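Local coordinates for T9SS C-terminal target domain-containing protein (PDB 5JVK), which is a family 39 glycoside hydrolase of a gut Bacteroides, probably hydrolysing O-glycosidic bonds within polysaccharide chains, at residues A[440-450]-A[487-498]. Sequence-based numbering, arbitrary orientation.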
ATOM      1  N   THR A 440      -3.274  -1.438  26.193  1.00 35.79           N
ATOM      2  CA  THR A 440      -3.962  -0.839  25.049  1.00 33.63           C
ATOM      3  C   THR A 440      -3.504   0.611  24.837  1.00 31.84           C
ATOM      4  O   THR A 440      -3.524   1.406  25.775  1.00 32.24           O
ATOM      5  CB  THR A 440      -5.491  -0.892  25.255  1.00 33.44           C
ATOM      6  OG1 THR A 440      -5.908  -2.261  25.315  1.00 33.50           O
ATOM      7  CG2 THR A 440      -6.248  -0.185  24.128  1.00 33.66           C
ATOM      8  N   THR A 441      -3.093   0.934  23.608  1.00 29.52           N
ATOM      9  CA  THR A 441      -2.613   2.279  23.249  1.00 28.55           C
ATOM     10  C   THR A 441      -3.617   3.090  22.420  1.00 27.41           C
ATOM     11  O   THR A 441      -3.623   4.319  22.505  1.00 27.18           O
ATOM     12  CB  THR A 441      -1.271   2.231  22.490  1.00 28.68           C
ATOM     13  OG1 THR A 441      -1.424   1.510  21.261  1.00 28.40           O
ATOM     14  CG2 THR A 441      -0.198   1.575  23.345  1.00 28.83           C
ATOM     15  N   PHE A 442      -4.436   2.418  21.608  1.00 25.97           N
ATOM     16  CA  PHE A 442      -5.562   3.073  20.937  1.00 24.74           C
ATOM     17  C   PHE A 442      -6.686   2.100  20.580  1.00 24.44           C
ATOM     18  O   PHE A 442      -6.479   0.882  20.526  1.00 23.94           O
ATOM     19  CB  PHE A 442      -5.089   3.835  19.686  1.00 24.41           C
ATOM     20  CG  PHE A 442      -4.811   2.959  18.488  1.00 24.01           C
ATOM     21  CD1 PHE A 442      -3.590   2.312  18.348  1.00 23.78           C
ATOM     22  CD2 PHE A 442      -5.764   2.804  17.486  1.00 23.85           C
ATOM     23  CE1 PHE A 442      -3.331   1.514  17.242  1.00 23.64           C
ATOM     24  CE2 PHE A 442      -5.507   2.006  16.379  1.00 23.81           C
ATOM     25  CZ  PHE A 442      -4.289   1.359  16.256  1.00 23.56           C
ATOM     26  N   TYR A 443      -7.874   2.663  20.359  1.00 23.91           N
ATOM     27  CA  TYR A 443      -9.037   1.932  19.855  1.00 23.71           C
ATOM     28  C   TYR A 443      -9.392   2.509  18.499  1.00 23.10           C
ATOM     29  O   TYR A 443      -9.255   3.712  18.298  1.00 23.71           O
ATOM     30  CB  TYR A 443     -10.243   2.081  20.789  1.00 23.94           C
ATOM     31  CG  TYR A 443      -9.952   1.745  22.230  1.00 24.64           C
ATOM     32  CD1 TYR A 443      -9.369   2.685  23.081  1.00 24.97           C
ATOM     33  CD2 TYR A 443     -10.257   0.486  22.750  1.00 24.93           C
ATOM     34  CE1 TYR A 443      -9.091   2.380  24.404  1.00 25.21           C
ATOM     35  CE2 TYR A 443      -9.987   0.173  24.076  1.00 25.18           C
ATOM     36  CZ  TYR A 443      -9.399   1.121  24.897  1.00 25.43           C
ATOM     37  OH  TYR A 443      -9.122   0.823  26.212  1.00 26.01           O
ATOM     38  N   THR A 444      -9.843   1.663  17.574  1.00 22.02           N
ATOM     39  CA  THR A 444     -10.369   2.133  16.289  1.00 21.48           C
ATOM     40  C   THR A 444     -11.825   1.722  16.166  1.00 21.03           C
ATOM     41  O   THR A 444     -12.217   0.680  16.685  1.00 21.17           O
ATOM     42  CB  THR A 444      -9.564   1.623  15.074  1.00 21.51           C
ATOM     43  OG1 THR A 444     -10.079   2.229  13.882  1.00 21.35           O
ATOM     44  CG2 THR A 444      -9.625   0.100  14.933  1.00 21.70           C
ATOM     45  N   ALA A 445     -12.618   2.540  15.479  1.00 20.37           N
ATOM     46  CA  ALA A 445     -14.044   2.272  15.324  1.00 19.99           C
ATOM     47  C   ALA A 445     -14.559   2.724  13.966  1.00 19.62           C
ATOM     48  O   ALA A 445     -14.225   3.810  13.499  1.00 19.73           O
ATOM     49  CB  ALA A 445     -14.833   2.942  16.438  1.00 20.05           C
ATOM     50  N   TRP A 446     -15.366   1.873  13.340  1.00 19.19           N
ATOM     51  CA  TRP A 446     -16.016   2.190  12.075  1.00 18.87           C
ATOM     52  C   TRP A 446     -17.290   1.371  11.910  1.00 19.32           C
ATOM     53  O   TRP A 446     -17.525   0.413  12.651  1.00 19.37           O
ATOM     54  CB  TRP A 446     -15.061   1.957  10.891  1.00 18.46           C
ATOM     55  CG  TRP A 446     -14.774   0.514  10.528  1.00 17.93           C
ATOM     56  CD1 TRP A 446     -15.521  -0.292   9.721  1.00 17.67           C
ATOM     57  CD2 TRP A 446     -13.641  -0.265  10.929  1.00 17.72           C
ATOM     58  NE1 TRP A 446     -14.937  -1.526   9.607  1.00 17.47           N
ATOM     59  CE2 TRP A 446     -13.783  -1.540  10.342  1.00 17.49           C
ATOM     60  CE3 TRP A 446     -12.525  -0.013  11.739  1.00 17.69           C
ATOM     61  CZ2 TRP A 446     -12.848  -2.562  10.531  1.00 17.42           C
ATOM     62  CZ3 TRP A 446     -11.592  -1.033  11.927  1.00 17.64           C
ATOM     63  CH2 TRP A 446     -11.762  -2.292  11.325  1.00 17.41           C
ATOM     64  N   THR A 447     -18.099   1.762  10.931  1.00 19.75           N
ATOM     65  CA  THR A 447     -19.291   1.013  10.553  1.00 20.26           C
ATOM     66  C   THR A 447     -19.186   0.601   9.090  1.00 20.88           C
ATOM     67  O   THR A 447     -18.616   1.328   8.275  1.00 20.60           O
ATOM     68  CB  THR A 447     -20.596   1.811  10.804  1.00 20.40           C
ATOM     69  OG1 THR A 447     -21.729   1.007  10.447  1.00 20.48           O
ATOM     70  CG2 THR A 447     -20.648   3.125  10.020  1.00 20.23           C
ATOM     71  N   THR A 448     -19.730  -0.573   8.774  1.00 21.57           N
ATOM     72  CA  THR A 448     -19.867  -1.025   7.391  1.00 22.18           C
ATOM     73  C   THR A 448     -21.057  -0.364   6.673  1.00 23.06           C
ATOM     74  O   THR A 448     -21.139  -0.409   5.447  1.00 22.64           O
ATOM     75  CB  THR A 448     -20.010  -2.558   7.317  1.00 22.08           C
ATOM     76  OG1 THR A 448     -21.129  -2.984   8.105  1.00 21.81           O
ATOM     77  CG2 THR A 448     -18.747  -3.231   7.834  1.00 22.24           C
ATOM     78  N   LYS A 449     -21.974   0.243   7.428  1.00 24.42           N
ATOM     79  CA  LYS A 449     -23.152   0.889   6.841  1.00 25.98           C
ATOM     80  C   LYS A 449     -22.781   2.198   6.142  1.00 26.55           C
ATOM     81  O   LYS A 449     -22.199   3.091   6.760  1.00 26.53           O
ATOM     82  CB  LYS A 449     -24.226   1.128   7.909  1.00 26.78           C
ATOM     83  CG  LYS A 449     -24.841  -0.166   8.421  1.00 27.67           C
ATOM     84  CD  LYS A 449     -25.668   0.026   9.682  1.00 28.60           C
ATOM     85  CE  LYS A 449     -26.936   0.825   9.428  1.00 29.26           C
ATOM     86  NZ  LYS A 449     -27.949   0.591  10.496  1.00 29.80           N
ATOM     87  N   ALA A 450     -23.127   2.290   4.856  1.00 27.20           N
ATOM     88  CA  ALA A 450     -22.785   3.439   4.004  1.00 27.71           C
ATOM     89  C   ALA A 450     -23.274   4.770   4.570  1.00 28.69           C
ATOM     90  O   ALA A 450     -22.535   5.756   4.597  1.00 28.80           O
ATOM     91  CB  ALA A 450     -23.354   3.233   2.609  1.00 27.35           C
ATOM     92  N   LEU A 487     -20.240   7.712  19.808  1.00 23.30           N
ATOM     93  CA  LEU A 487     -19.426   7.741  18.586  1.00 22.98           C
ATOM     94  C   LEU A 487     -20.306   7.742  17.343  1.00 22.83           C
ATOM     95  O   LEU A 487     -21.162   6.870  17.190  1.00 22.80           O
ATOM     96  CB  LEU A 487     -18.499   6.526  18.527  1.00 22.90           C
ATOM     97  CG  LEU A 487     -17.495   6.348  19.666  1.00 23.05           C
ATOM     98  CD1 LEU A 487     -16.694   5.073  19.455  1.00 23.07           C
ATOM     99  CD2 LEU A 487     -16.569   7.548  19.774  1.00 23.16           C
ATOM    100  N   ASN A 488     -20.077   8.713  16.459  1.00 22.54           N
ATOM    101  CA  ASN A 488     -20.789   8.813  15.188  1.00 22.26           C
ATOM    102  C   ASN A 488     -19.959   8.136  14.109  1.00 21.44           C
ATOM    103  O   ASN A 488     -19.079   8.753  13.509  1.00 21.16           O
ATOM    104  CB  ASN A 488     -21.055  10.278  14.840  1.00 22.71           C
ATOM    105  CG  ASN A 488     -21.987  10.946  15.835  1.00 23.44           C
ATOM    106  OD1 ASN A 488     -23.062  10.427  16.140  1.00 23.50           O
ATOM    107  ND2 ASN A 488     -21.574  12.101  16.356  1.00 23.88           N
ATOM    108  N   LEU A 489     -20.251   6.859  13.876  1.00 20.64           N
ATOM    109  CA  LEU A 489     -19.443   6.022  12.998  1.00 20.04           C
ATOM    110  C   LEU A 489     -19.735   6.295  11.528  1.00 19.58           C
ATOM    111  O   LEU A 489     -20.882   6.531  11.141  1.00 19.50           O
ATOM    112  CB  LEU A 489     -19.682   4.537  13.293  1.00 20.05           C
ATOM    113  CG  LEU A 489     -19.449   4.044  14.725  1.00 20.27           C
ATOM    114  CD1 LEU A 489     -19.632   2.536  14.778  1.00 20.46           C
ATOM    115  CD2 LEU A 489     -18.069   4.428  15.237  1.00 20.35           C
ATOM    116  N   SER A 490     -18.673   6.267  10.726  1.00 19.07           N
ATOM    117  CA  SER A 490     -18.768   6.252   9.274  1.00 18.83           C
ATOM    118  C   SER A 490     -17.967   5.069   8.733  1.00 18.51           C
ATOM    119  O   SER A 490     -17.341   4.322   9.493  1.00 17.98           O
ATOM    120  CB  SER A 490     -18.240   7.567   8.685  1.00 18.87           C
ATOM    121  OG  SER A 490     -16.829   7.665   8.790  1.00 18.64           O
ATOM    122  N   ILE A 491     -17.996   4.911   7.414  1.00 18.50           N
ATOM    123  CA  ILE A 491     -17.126   3.946   6.728  1.00 18.52           C
ATOM    124  C   ILE A 491     -15.637   4.217   6.991  1.00 18.54           C
ATOM    125  O   ILE A 491     -14.838   3.281   7.039  1.00 18.57           O
ATOM    126  CB  ILE A 491     -17.415   3.858   5.203  1.00 18.56           C
ATOM    127  CG1 ILE A 491     -17.139   5.186   4.475  1.00 18.56           C
ATOM    128  CG2 ILE A 491     -18.851   3.398   4.959  1.00 18.61           C
ATOM    129  CD1 ILE A 491     -17.253   5.086   2.970  1.00 18.53           C
ATOM    130  N   LEU A 492     -15.286   5.491   7.175  1.00 18.50           N
ATOM    131  CA  LEU A 492     -13.921   5.907   7.485  1.00 18.48           C
ATOM    132  C   LEU A 492     -13.627   5.668   8.966  1.00 18.70           C
ATOM    133  O   LEU A 492     -14.337   6.199   9.816  1.00 18.63           O
ATOM    134  CB  LEU A 492     -13.743   7.389   7.171  1.00 18.43           C
ATOM    135  CG  LEU A 492     -13.974   7.806   5.711  1.00 18.35           C
ATOM    136  CD1 LEU A 492     -14.458   9.248   5.621  1.00 18.43           C
ATOM    137  CD2 LEU A 492     -12.707   7.589   4.896  1.00 18.22           C
ATOM    138  N   PRO A 493     -12.589   4.868   9.288  1.00 19.06           N
ATOM    139  CA  PRO A 493     -12.307   4.641  10.706  1.00 19.35           C
ATOM    140  C   PRO A 493     -11.909   5.895  11.479  1.00 19.79           C
ATOM    141  O   PRO A 493     -11.236   6.774  10.935  1.00 19.90           O
ATOM    142  CB  PRO A 493     -11.137   3.649  10.682  1.00 19.29           C
ATOM    143  CG  PRO A 493     -11.256   2.958   9.377  1.00 19.14           C
ATOM    144  CD  PRO A 493     -11.757   4.002   8.428  1.00 19.07           C
ATOM    145  N   GLN A 494     -12.349   5.962  12.733  1.00 20.12           N
ATOM    146  CA  GLN A 494     -11.880   6.963  13.684  1.00 20.52           C
ATOM    147  C   GLN A 494     -11.174   6.235  14.816  1.00 21.01           C
ATOM    148  O   GLN A 494     -11.311   5.019  14.958  1.00 21.33           O
ATOM    149  CB  GLN A 494     -13.035   7.824  14.203  1.00 20.57           C
ATOM    150  CG  GLN A 494     -14.013   7.120  15.133  1.00 20.68           C
ATOM    151  CD  GLN A 494     -15.310   7.885  15.284  1.00 20.76           C
ATOM    152  OE1 GLN A 494     -15.579   8.459  16.336  1.00 21.10           O
ATOM    153  NE2 GLN A 494     -16.116   7.905  14.227  1.00 20.59           N
ATOM    154  N   TYR A 495     -10.431   6.988  15.621  1.00 21.50           N
ATOM    155  CA  TYR A 495      -9.493   6.423  16.580  1.00 21.87           C
ATOM    156  C   TYR A 495      -9.570   7.118  17.941  1.00 22.68           C
ATOM    157  O   TYR A 495      -9.627   8.348  18.009  1.00 22.59           O
ATOM    158  CB  TYR A 495      -8.068   6.545  16.033  1.00 21.89           C
ATOM    159  CG  TYR A 495      -7.900   6.090  14.599  1.00 21.50           C
ATOM    160  CD1 TYR A 495      -7.662   4.752  14.295  1.00 21.46           C
ATOM    161  CD2 TYR A 495      -7.983   6.999  13.546  1.00 21.43           C
ATOM    162  CE1 TYR A 495      -7.506   4.332  12.981  1.00 21.58           C
ATOM    163  CE2 TYR A 495      -7.827   6.592  12.230  1.00 21.54           C
ATOM    164  CZ  TYR A 495      -7.591   5.256  11.951  1.00 21.67           C
ATOM    165  OH  TYR A 495      -7.439   4.848  10.648  1.00 22.11           O
ATOM    166  N   LEU A 496      -9.567   6.321  19.013  1.00 23.41           N
ATOM    167  CA  LEU A 496      -9.471   6.820  20.384  1.00 24.16           C
ATOM    168  C   LEU A 496      -8.087   6.494  20.939  1.00 24.89           C
ATOM    169  O   LEU A 496      -7.823   5.354  21.314  1.00 24.41           O
ATOM    170  CB  LEU A 496     -10.546   6.187  21.271  1.00 24.36           C
ATOM    171  CG  LEU A 496     -11.991   6.645  21.067  1.00 24.57           C
ATOM    172  CD1 LEU A 496     -12.955   5.662  21.716  1.00 24.76           C
ATOM    173  CD2 LEU A 496     -12.203   8.045  21.625  1.00 24.64           C
ATOM    174  N   VAL A 497      -7.217   7.498  20.992  1.00 26.40           N
ATOM    175  CA  VAL A 497      -5.835   7.327  21.451  1.00 28.07           C
ATOM    176  C   VAL A 497      -5.762   7.441  22.976  1.00 29.64           C
ATOM    177  O   VAL A 497      -6.493   8.229  23.570  1.00 29.45           O
ATOM    178  CB  VAL A 497      -4.907   8.377  20.800  1.00 28.31           C
ATOM    179  CG1 VAL A 497      -3.459   8.198  21.256  1.00 28.59           C
ATOM    180  CG2 VAL A 497      -5.005   8.290  19.281  1.00 28.22           C
ATOM    181  N   VAL A 498      -4.878   6.654  23.595  1.00 32.07           N
ATOM    182  CA  VAL A 498      -4.676   6.669  25.051  1.00 34.62           C
ATOM    183  C   VAL A 498      -3.564   7.659  25.434  1.00 37.42           C
ATOM    184  O   VAL A 498      -2.513   7.695  24.793  1.00 36.73           O
ATOM    185  CB  VAL A 498      -4.347   5.255  25.590  1.00 34.44           C
ATOM    186  CG1 VAL A 498      -4.046   5.287  27.088  1.00 34.37           C
ATOM    187  CG2 VAL A 498      -5.502   4.300  25.297  1.00 34.11           C
TER
HETATM  188  O   HOH W   1     -15.889   5.757  12.110  1.00 19.62           O
HETATM  189  O   HOH W   2     -20.413   6.320   6.568  1.00 20.45           O
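Thr444 and Tyr495 lie side by side as a non-hydrogen-bonded pair of two antiparallel strands, 440-447 and 494-498, and they illustrate how a side chain can reinforce a backbone pairing. With OG1 turned away from its own backbone N (chi1 -175°), the Thr444 hydroxyl reaches Gln494 O at 3.2 Å, approaching from above the carbonyl plane. Gln494 O also accepts from Ala445 N at 2.9 Å, which gives this carbonyl two donors from the neighbouring strand. Thr444 OG1 also lies 3.4 Å from Tyr495 CE1 and in the plane of the Trp446 ring, at its edge. A valine here would lack the hydroxyl and would probably leave Gln494 O to the single grip of Ala445 N from this strand. Further along, Tyr443 and Leu496 exchange both backbone bonds, and Val498 N reaches Thr441 O.

The two faces of the pairing differ. Phe442 CE2 meets Tyr495 CD1 at 4.1 Å on the face of Thr444, while on the other Ala445 CB packs 3.8 Å from Leu489 CD2. Before Pro493, whose CG rests obliquely against Trp446 CE3, a loop is fastened to strand 440-447 by Thr447 N donating to Ser490 O at 3.0 Å. Gln494 NE2 donates to Asn488 O, from above the carbonyl plane, and to a water that accepts from Ser490 N and lies 2.9 Å from Ala445 O.

Strands 440-447 and 494-498 are neighbours in the antiparallel sheet following the eight-stranded parallel barrel; Leu489 comes from strand 484-489, paired with 453-458 separately. Strand 429-436 pairs with the other edge of 440-447, interrupted by a classic beta bulge where Thr441 and Phe442 face Phe434. Trp446 NE1 is held by Asp297, while helix 403-415 packs on Tyr495 and Val497, and helix 350-366 on Thr444 and Trp446.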